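Local atomic coordinates of dihydrodipicolinate synthase (Agrobacterium tumefaciens, PDB entry 3B4U), a protein that probably catalyses the condensation of pyruvate with aspartate semialdehyde, the step that commits aspartate to the lysine pathway. Residues Ala133-Pro142 against Gly163-Ser172; Thr12-Asp22 against Thr261-Pro269. One frame throughout, in Å; residues are numbered along the deposited sequence.

Interaction 1 lies in the wall of the TIM barrel; interaction 2 joins a barrel loop to the C-terminal helical part. They sit on opposite sides of the chain's centre, their centres about 28 Å apart and their nearest atoms about 11 Å apart. Interaction 1 pairs strands 136-140 and 165-170, neighbours in the parallel barrel sheet that are joined through helices 142-145 and 151-160. Interaction 2 ties the loop after strand 6-10 to the loop between helices 246-258 and 275-289, bringing the beginning and end of the chain together. The strand pair is thus nested inside the long loop that residues 12-22 and 261-269 close. Each contact also touches the second subunit, linking barrel wall and peripheral loops alike to the dimer.

Interaction 1: residues Ala133-Pro142 against Gly163-Ser172; sequences ARDILVYNIP and GIVTGVKDSS
Tyr139 and Lys169 run side by side from adjacent strands and point the same way, with Lys169 CG 3.8 Å from Tyr139 CD1 in an oblique approach to the ring. Lys169 bends at chi2 (62°), and its NZ bonds to Ile210 O. Ile141 CG2 sits over the centre of one face of the Tyr139 ring, Ser171 OG lies at the ring's edge, and a water joins that hydroxyl to Tyr139 OH, which also bonds to Thr46. Tyr109 of the second subunit packs against Tyr139. The strands are parallel neighbours in the TIM barrel, and the two residues probably correspond to the active-site tyrosine and Schiff-base lysine of dihydrodipicolinate synthases.

On the other face of the sheet, Asn140 and Asp170 also lie alongside each other, amide and carboxylate planes 39° apart. Asn140 ND2 reaches Asp170 OD1 at 3.1 Å, in the amide's own plane but from above the carboxylate. Asp170 OD1 also accepts from Ser172 N, an Asx turn, and from Ser172 OG at 2.7 Å, a three-donor grip. Asp170 OD2 turns to Thr178, and Asn140 OD1 accepts from Leu149 N. Two residues earlier on this face, Val138 CG2 meets Val168 CG2 at 4.0 Å.

The register slips by one residue in a beta bulge between Ile136 and Leu137. Just past it Leu137 CD2 packs 3.6 Å from Gly167 CA, directly against the backbone of the glycine. At the strand entrance Ile136 N donates to Ile164 O (2.7 Å), and Ile164 CG2 lies 3.9 Å from Ile136 CG1.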
loop_
_atom_site.group_PDB
_atom_site.type_symbol
_atom_site.label_atom_id
_atom_site.label_comp_id
_atom_site.label_asym_id
_atom_site.label_seq_id
_atom_site.Cartn_x
_atom_site.Cartn_y
_atom_site.Cartn_z
ATOM N N ALA B 133 18.116 -13.213 -8.134
ATOM C CA ALA B 133 16.759 -12.938 -8.593
ATOM C C ALA B 133 16.364 -13.962 -9.625
ATOM O O ALA B 133 17.133 -14.272 -10.549
ATOM C CB ALA B 133 16.715 -11.539 -9.175
ATOM N N ARG B 134 15.138 -14.464 -9.505
ATOM C CA ARG B 134 14.617 -15.487 -10.415
ATOM C C ARG B 134 13.112 -15.551 -10.168
ATOM O O ARG B 134 12.655 -15.192 -9.087
ATOM C CB ARG B 134 15.225 -16.876 -10.137
ATOM C CG ARG B 134 15.011 -17.342 -8.709
ATOM C CD ARG B 134 15.536 -18.754 -8.438
ATOM N NE ARG B 134 15.296 -19.154 -7.059
ATOM C CZ ARG B 134 14.147 -19.630 -6.577
ATOM N NH1 ARG B 134 13.093 -19.819 -7.365
ATOM N NH2 ARG B 134 14.037 -19.828 -5.283
ATOM N N ASP B 135 12.367 -16.048 -11.148
ATOM C CA ASP B 135 11.043 -16.638 -10.878
ATOM C C ASP B 135 10.050 -15.661 -10.305
ATOM O O ASP B 135 9.229 -16.017 -9.470
ATOM C CB ASP B 135 11.208 -17.917 -10.050
ATOM C CG ASP B 135 12.062 -18.953 -10.774
ATOM O OD1 ASP B 135 11.956 -19.013 -12.014
ATOM O OD2 ASP B 135 12.809 -19.693 -10.117
ATOM N N ILE B 136 10.091 -14.435 -10.804
ATOM C CA ILE B 136 9.146 -13.399 -10.407
ATOM C C ILE B 136 7.936 -13.421 -11.335
ATOM O O ILE B 136 8.086 -13.317 -12.566
ATOM C CB ILE B 136 9.781 -12.006 -10.488
ATOM C CG1 ILE B 136 11.113 -11.923 -9.738
ATOM C CG2 ILE B 136 8.812 -10.954 -9.995
ATOM C CD1 ILE B 136 11.047 -12.187 -8.352
ATOM N N LEU B 137 6.768 -13.552 -10.719
ATOM C CA LEU B 137 5.487 -13.430 -11.400
ATOM C C LEU B 137 4.947 -12.054 -11.084
ATOM O O LEU B 137 4.671 -11.735 -9.920
ATOM C CB LEU B 137 4.502 -14.476 -10.870
ATOM C CG LEU B 137 5.010 -15.915 -10.944
ATOM C CD1 LEU B 137 4.058 -16.841 -10.168
ATOM C CD2 LEU B 137 5.192 -16.374 -12.380
ATOM N N VAL B 138 4.804 -11.166 -12.068
ATOM C CA VAL B 138 4.304 -9.829 -11.784
ATOM C C VAL B 138 2.782 -9.864 -11.710
ATOM O O VAL B 138 2.108 -10.538 -12.483
ATOM C CB VAL B 138 4.858 -8.792 -12.792
ATOM C CG1 VAL B 138 6.369 -8.690 -12.621
ATOM C CG2 VAL B 138 4.458 -9.080 -14.213
ATOM N N TYR B 139 2.247 -9.110 -10.757
ATOM C CA TYR B 139 0.830 -9.262 -10.358
ATOM C C TYR B 139 -0.002 -8.099 -10.876
ATOM O O TYR B 139 0.149 -6.966 -10.428
ATOM C CB TYR B 139 0.772 -9.349 -8.828
ATOM C CG TYR B 139 -0.515 -9.801 -8.201
ATOM C CD1 TYR B 139 -1.574 -10.368 -8.907
ATOM C CD2 TYR B 139 -0.657 -9.686 -6.819
ATOM C CE1 TYR B 139 -2.726 -10.815 -8.237
ATOM C CE2 TYR B 139 -1.768 -10.162 -6.152
ATOM C CZ TYR B 139 -2.789 -10.729 -6.872
ATOM O OH TYR B 139 -3.912 -11.145 -6.194
ATOM N N ASN B 140 -0.862 -8.405 -11.840
ATOM C CA ASN B 140 -1.743 -7.431 -12.456
ATOM C C ASN B 140 -3.145 -7.555 -11.871
ATOM O O ASN B 140 -3.946 -8.386 -12.299
ATOM C CB ASN B 140 -1.791 -7.658 -13.976
ATOM C CG ASN B 140 -2.570 -6.585 -14.687
ATOM O OD1 ASN B 140 -2.373 -5.417 -14.428
ATOM N ND2 ASN B 140 -3.441 -6.975 -15.623
ATOM N N ILE B 141 -3.427 -6.728 -10.887
ATOM C CA ILE B 141 -4.719 -6.751 -10.191
ATOM C C ILE B 141 -5.210 -5.322 -9.981
ATOM O O ILE B 141 -5.345 -4.819 -8.856
ATOM C CB ILE B 141 -4.675 -7.633 -8.927
ATOM C CG1 ILE B 141 -6.096 -7.796 -8.356
ATOM C CG2 ILE B 141 -3.654 -7.148 -7.890
ATOM C CD1 ILE B 141 -6.207 -8.847 -7.291
ATOM N N PRO B 142 -5.497 -4.631 -11.084
ATOM C CA PRO B 142 -5.805 -3.205 -10.987
ATOM C C PRO B 142 -7.053 -2.877 -10.166
ATOM O O PRO B 142 -7.160 -1.783 -9.643
ATOM C CB PRO B 142 -5.947 -2.780 -12.455
ATOM C CG PRO B 142 -6.176 -4.031 -13.197
ATOM C CD PRO B 142 -5.414 -5.077 -12.487
ATOM N N GLY B 163 14.472 -14.850 -17.374
ATOM C CA GLY B 163 14.684 -15.709 -16.210
ATOM C C GLY B 163 14.364 -15.077 -14.873
ATOM O O GLY B 163 14.315 -15.802 -13.844
ATOM N N ILE B 164 14.230 -13.748 -14.832
ATOM C CA ILE B 164 13.842 -13.055 -13.611
ATOM C C ILE B 164 12.330 -12.842 -13.674
ATOM O O ILE B 164 11.604 -13.293 -12.795
ATOM C CB ILE B 164 14.622 -11.756 -13.403
ATOM C CG1 ILE B 164 16.140 -12.040 -13.230
ATOM C CG2 ILE B 164 14.054 -11.025 -12.183
ATOM C CD1 ILE B 164 16.958 -10.788 -13.375
ATOM N N VAL B 165 11.846 -12.180 -14.699
ATOM C CA VAL B 165 10.398 -12.059 -14.907
ATOM C C VAL B 165 9.955 -13.277 -15.716
ATOM O O VAL B 165 10.276 -13.394 -16.912
ATOM C CB VAL B 165 10.024 -10.755 -15.588
ATOM C CG1 VAL B 165 8.518 -10.742 -15.930
ATOM C CG2 VAL B 165 10.383 -9.593 -14.662
ATOM N N THR B 166 9.301 -14.218 -15.038
ATOM C CA THR B 166 8.970 -15.494 -15.602
ATOM C C THR B 166 7.477 -15.690 -15.850
ATOM O O THR B 166 7.082 -16.703 -16.417
ATOM C CB THR B 166 9.517 -16.658 -14.772
ATOM O OG1 THR B 166 8.888 -16.630 -13.488
ATOM C CG2 THR B 166 11.042 -16.577 -14.614
ATOM N N GLY B 167 6.652 -14.731 -15.448
ATOM C CA GLY B 167 5.233 -14.888 -15.640
ATOM C C GLY B 167 4.488 -13.669 -15.169
ATOM O O GLY B 167 5.057 -12.693 -14.673
ATOM N N VAL B 168 3.174 -13.755 -15.391
ATOM C CA VAL B 168 2.235 -12.708 -15.059
ATOM C C VAL B 168 1.025 -13.363 -14.418
ATOM O O VAL B 168 0.462 -14.285 -15.007
ATOM C CB VAL B 168 1.765 -11.936 -16.305
ATOM C CG1 VAL B 168 0.788 -10.794 -15.901
ATOM C CG2 VAL B 168 2.934 -11.340 -17.080
ATOM N N LYS B 169 0.590 -12.860 -13.262
ATOM C CA LYS B 169 -0.726 -13.221 -12.749
ATOM C C LYS B 169 -1.670 -12.122 -13.175
ATOM O O LYS B 169 -1.638 -11.004 -12.653
ATOM C CB LYS B 169 -0.704 -13.373 -11.224
ATOM C CG LYS B 169 -2.079 -13.664 -10.635
ATOM C CD LYS B 169 -2.695 -14.963 -11.127
ATOM C CE LYS B 169 -4.075 -15.196 -10.573
ATOM N NZ LYS B 169 -4.597 -16.526 -11.062
ATOM N N ASP B 170 -2.495 -12.430 -14.184
ATOM C CA ASP B 170 -3.389 -11.466 -14.743
ATOM C C ASP B 170 -4.753 -11.651 -14.135
ATOM O O ASP B 170 -5.510 -12.535 -14.535
ATOM C CB ASP B 170 -3.461 -11.614 -16.270
ATOM C CG ASP B 170 -4.395 -10.624 -16.896
ATOM O OD1 ASP B 170 -4.824 -9.681 -16.208
ATOM O OD2 ASP B 170 -4.695 -10.799 -18.092
ATOM N N SER B 171 -5.053 -10.795 -13.180
ATOM C CA SER B 171 -6.333 -10.766 -12.486
ATOM C C SER B 171 -7.138 -9.547 -12.947
ATOM O O SER B 171 -7.978 -9.062 -12.230
ATOM C CB SER B 171 -6.127 -10.776 -10.979
ATOM O OG SER B 171 -5.558 -12.020 -10.650
ATOM N N SER B 172 -6.896 -9.073 -14.144
ATOM C CA SER B 172 -7.642 -7.930 -14.668
ATOM C C SER B 172 -9.095 -8.234 -15.016
ATOM O O SER B 172 -9.905 -7.314 -15.057
ATOM C CB SER B 172 -6.985 -7.377 -15.926
ATOM O OG SER B 172 -7.028 -8.294 -16.977
HETATM O O HOH W 1 14.176 -18.601 -13.732
HETATM O O HOH W 2 -5.785 -12.328 -7.822
#

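Interaction 2: residues Thr12-Asp22 against Thr261-Pro269; sequences TTPFKTDGTVD and TIWSDVRAP
Arg267 crosses Phe15 at about a right angle and meets the ring twice. Its CB sits over the ring face in a CH-pi contact, 4.2 Å from the Phe15 centroid. Further out the chain bends at chi3 (-85°), which brings NE to 3.4 Å from Phe15 CE1, with that carbon over one face of the guanidinium and the two planes 27° apart. Gly19 O, at the end of a type I turn, takes Arg267 NH2 directly, in a nearly straight 2.9 Å bond within the guanidinium plane, and NE through a water. NH1 forms a salt bridge with Glu57.

The second tight patch is Pro14 against Trp263. Pro14 CB lies over the six-membered ring, 3.8 Å from its centroid, and Thr12 OG1 comes in obliquely to 3.3 Å from Trp263 CZ3. Trp263 NE1 is held by Glu260. Ile262 packs beside this patch, its CG1 near Pro14 CB and its CD1 3.5 Å from Phe15 O.

Toward solvent the fit is looser. Asp265 OD2 works through waters that also reach Phe15 O, Lys16 O and the exposed Thr17. Deeper in, another water takes Phe15 N and gives its protons to Ile262 O and Asp265 O. The loops are thus clamped by aromatic packing and one charged arginine, whereas at the outer rim the Asp265 carboxylate meets backbone carbonyls through water, as two acceptors need a donor between them.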
loop_
_atom_site.group_PDB
_atom_site.type_symbol
_atom_site.label_atom_id
_atom_site.label_comp_id
_atom_site.label_asym_id
_atom_site.label_seq_id
_atom_site.Cartn_x
_atom_site.Cartn_y
_atom_site.Cartn_z
ATOM N N THR B 12 -5.776 -18.959 1.966
ATOM C CA THR B 12 -6.339 -18.165 3.048
ATOM C C THR B 12 -5.474 -18.298 4.308
ATOM O O THR B 12 -4.857 -19.335 4.563
ATOM C CB THR B 12 -7.787 -18.622 3.302
ATOM O OG1 THR B 12 -7.861 -20.057 3.331
ATOM C CG2 THR B 12 -8.716 -18.123 2.203
ATOM N N THR B 13 -5.495 -17.230 5.101
ATOM C CA THR B 13 -4.714 -17.137 6.326
ATOM C C THR B 13 -5.685 -17.190 7.490
ATOM O O THR B 13 -6.528 -16.299 7.606
ATOM C CB THR B 13 -3.913 -15.836 6.376
ATOM O OG1 THR B 13 -3.037 -15.760 5.239
ATOM C CG2 THR B 13 -3.076 -15.751 7.647
ATOM N N PRO B 14 -5.590 -18.206 8.370
ATOM C CA PRO B 14 -6.499 -18.314 9.500
ATOM C C PRO B 14 -5.987 -17.542 10.698
ATOM O O PRO B 14 -4.807 -17.611 11.013
ATOM C CB PRO B 14 -6.530 -19.821 9.784
ATOM C CG PRO B 14 -5.146 -20.299 9.410
ATOM C CD PRO B 14 -4.672 -19.351 8.300
ATOM N N PHE B 15 -6.891 -16.851 11.384
ATOM C CA PHE B 15 -6.573 -16.092 12.590
ATOM C C PHE B 15 -7.311 -16.648 13.804
ATOM O O PHE B 15 -8.481 -16.977 13.730
ATOM C CB PHE B 15 -6.939 -14.620 12.434
ATOM C CG PHE B 15 -6.335 -14.004 11.222
ATOM C CD1 PHE B 15 -4.965 -13.751 11.157
ATOM C CD2 PHE B 15 -7.121 -13.687 10.118
ATOM C CE1 PHE B 15 -4.383 -13.203 10.006
ATOM C CE2 PHE B 15 -6.549 -13.144 8.994
ATOM C CZ PHE B 15 -5.186 -12.908 8.936
ATOM N N LYS B 16 -6.603 -16.701 14.927
ATOM C CA LYS B 16 -7.225 -17.030 16.225
ATOM C C LYS B 16 -8.051 -15.875 16.725
ATOM O O LYS B 16 -7.989 -14.788 16.192
ATOM C CB LYS B 16 -6.135 -17.316 17.236
ATOM C CG LYS B 16 -5.263 -18.477 16.857
ATOM C CD LYS B 16 -4.295 -18.823 17.985
ATOM C CE LYS B 16 -3.288 -19.828 17.515
ATOM N NZ LYS B 16 -3.948 -21.136 17.263
ATOM N N THR B 17 -8.852 -16.113 17.777
ATOM C CA THR B 17 -9.710 -15.072 18.338
ATOM C C THR B 17 -8.910 -13.873 18.782
ATOM O O THR B 17 -9.383 -12.745 18.624
ATOM C CB THR B 17 -10.542 -15.590 19.525
ATOM O OG1 THR B 17 -11.290 -16.734 19.092
ATOM C CG2 THR B 17 -11.506 -14.500 20.044
ATOM N N ASP B 18 -7.710 -14.114 19.303
ATOM C CA ASP B 18 -6.805 -13.026 19.673
ATOM C C ASP B 18 -6.132 -12.283 18.504
ATOM O O ASP B 18 -5.364 -11.337 18.732
ATOM C CB ASP B 18 -5.758 -13.495 20.689
ATOM C CG ASP B 18 -4.641 -14.329 20.093
ATOM O OD1 ASP B 18 -4.625 -14.627 18.877
ATOM O OD2 ASP B 18 -3.720 -14.677 20.856
ATOM N N GLY B 19 -6.401 -12.727 17.276
ATOM C CA GLY B 19 -5.935 -12.064 16.073
ATOM C C GLY B 19 -4.648 -12.627 15.500
ATOM O O GLY B 19 -4.346 -12.337 14.354
ATOM N N THR B 20 -3.897 -13.423 16.257
ATOM C CA THR B 20 -2.638 -13.996 15.741
ATOM C C THR B 20 -2.938 -15.092 14.706
ATOM O O THR B 20 -4.037 -15.637 14.670
ATOM C CB THR B 20 -1.769 -14.557 16.856
ATOM O OG1 THR B 20 -2.443 -15.632 17.501
ATOM C CG2 THR B 20 -1.429 -13.474 17.879
ATOM N N VAL B 21 -1.967 -15.409 13.864
ATOM C CA VAL B 21 -2.128 -16.445 12.854
ATOM C C VAL B 21 -2.148 -17.816 13.501
ATOM O O VAL B 21 -1.324 -18.110 14.352
ATOM C CB VAL B 21 -1.028 -16.309 11.790
ATOM C CG1 VAL B 21 -1.066 -17.512 10.783
ATOM C CG2 VAL B 21 -1.169 -14.985 11.050
ATOM N N ASP B 22 -3.108 -18.647 13.119
ATOM C CA ASP B 22 -3.144 -20.061 13.537
ATOM C C ASP B 22 -2.284 -20.848 12.598
ATOM O O ASP B 22 -2.721 -21.342 11.564
ATOM C CB ASP B 22 -4.582 -20.565 13.560
ATOM C CG ASP B 22 -4.727 -21.912 14.214
ATOM O OD1 ASP B 22 -3.784 -22.700 14.171
ATOM O OD2 ASP B 22 -5.824 -22.213 14.732
ATOM N N THR B 261 -14.325 -23.893 11.878
ATOM C CA THR B 261 -14.878 -22.595 12.220
ATOM C C THR B 261 -13.847 -21.461 12.172
ATOM O O THR B 261 -14.246 -20.305 12.084
ATOM C CB THR B 261 -15.523 -22.619 13.632
ATOM O OG1 THR B 261 -14.523 -23.003 14.563
ATOM C CG2 THR B 261 -16.676 -23.612 13.683
ATOM N N ILE B 262 -12.566 -21.798 12.260
ATOM C CA ILE B 262 -11.512 -20.775 12.348
ATOM C C ILE B 262 -11.570 -19.755 11.204
ATOM O O ILE B 262 -11.268 -18.581 11.395
ATOM C CB ILE B 262 -10.121 -21.437 12.451
ATOM C CG1 ILE B 262 -9.026 -20.459 12.927
ATOM C CG2 ILE B 262 -9.707 -22.094 11.147
ATOM C CD1 ILE B 262 -8.930 -20.396 14.411
ATOM N N TRP B 263 -12.013 -20.165 10.021
ATOM C CA TRP B 263 -11.859 -19.346 8.823
ATOM C C TRP B 263 -12.746 -18.149 8.809
ATOM O O TRP B 263 -12.453 -17.246 8.051
ATOM C CB TRP B 263 -12.080 -20.195 7.573
ATOM C CG TRP B 263 -11.134 -21.313 7.547
ATOM C CD1 TRP B 263 -11.388 -22.594 7.908
ATOM C CD2 TRP B 263 -9.735 -21.247 7.223
ATOM N NE1 TRP B 263 -10.250 -23.337 7.835
ATOM C CE2 TRP B 263 -9.211 -22.530 7.417
ATOM C CE3 TRP B 263 -8.877 -20.226 6.761
ATOM C CZ2 TRP B 263 -7.868 -22.818 7.194
ATOM C CZ3 TRP B 263 -7.550 -20.511 6.545
ATOM C CH2 TRP B 263 -7.050 -21.798 6.741
ATOM N N SER B 264 -13.756 -18.113 9.696
ATOM C CA SER B 264 -14.706 -17.004 9.793
ATOM C C SER B 264 -13.950 -15.691 9.862
ATOM O O SER B 264 -14.140 -14.799 8.980
ATOM C CB SER B 264 -15.721 -17.213 10.949
ATOM O OG SER B 264 -15.077 -17.594 12.150
ATOM N N ASP B 265 -13.042 -15.662 10.828
ATOM C CA ASP B 265 -12.366 -14.456 11.242
ATOM C C ASP B 265 -11.467 -13.885 10.146
ATOM O O ASP B 265 -10.713 -14.612 9.480
ATOM C CB ASP B 265 -11.543 -14.698 12.519
ATOM C CG ASP B 265 -12.390 -14.722 13.784
ATOM O OD1 ASP B 265 -13.597 -14.458 13.685
ATOM O OD2 ASP B 265 -11.821 -15.039 14.845
ATOM N N VAL B 266 -11.550 -12.572 9.987
ATOM C CA VAL B 266 -10.685 -11.836 9.095
ATOM C C VAL B 266 -9.979 -10.775 9.885
ATOM O O VAL B 266 -10.404 -10.399 10.982
ATOM C CB VAL B 266 -11.471 -11.177 7.929
ATOM C CG1 VAL B 266 -12.036 -12.262 6.996
ATOM C CG2 VAL B 266 -12.567 -10.236 8.428
ATOM N N ARG B 267 -8.907 -10.253 9.339
ATOM C CA ARG B 267 -8.162 -9.193 9.979
ATOM C C ARG B 267 -8.635 -7.845 9.477
ATOM O O ARG B 267 -8.913 -7.645 8.296
ATOM C CB ARG B 267 -6.654 -9.372 9.713
ATOM C CG ARG B 267 -5.703 -8.504 10.429
ATOM C CD ARG B 267 -4.311 -9.137 10.413
ATOM N NE ARG B 267 -3.953 -10.134 11.436
ATOM C CZ ARG B 267 -2.691 -10.601 11.568
ATOM N NH1 ARG B 267 -1.774 -10.227 10.698
ATOM N NH2 ARG B 267 -2.324 -11.446 12.527
ATOM N N ALA B 268 -8.724 -6.881 10.379
ATOM C CA ALA B 268 -9.004 -5.511 10.001
ATOM C C ALA B 268 -7.975 -5.109 8.934
ATOM O O ALA B 268 -6.822 -5.493 9.016
ATOM C CB ALA B 268 -8.887 -4.607 11.241
ATOM N N PRO B 269 -8.381 -4.314 7.934
ATOM C CA PRO B 269 -9.637 -3.586 7.830
ATOM C C PRO B 269 -10.821 -4.312 7.195
ATOM O O PRO B 269 -11.869 -3.694 6.981
ATOM C CB PRO B 269 -9.215 -2.419 6.952
ATOM C CG PRO B 269 -8.253 -3.055 6.013
ATOM C CD PRO B 269 -7.460 -3.966 6.843
HETATM O O HOH W 3 -9.502 -16.943 10.133
HETATM O O HOH W 4 -10.838 -17.372 15.011
HETATM O O HOH W 5 -9.648 -13.228 14.774
HETATM O O HOH W 6 -11.496 -12.149 16.596
HETATM O O HOH W 7 -12.799 -16.671 17.102
HETATM O O HOH W 8 -6.089 -10.746 13.208
#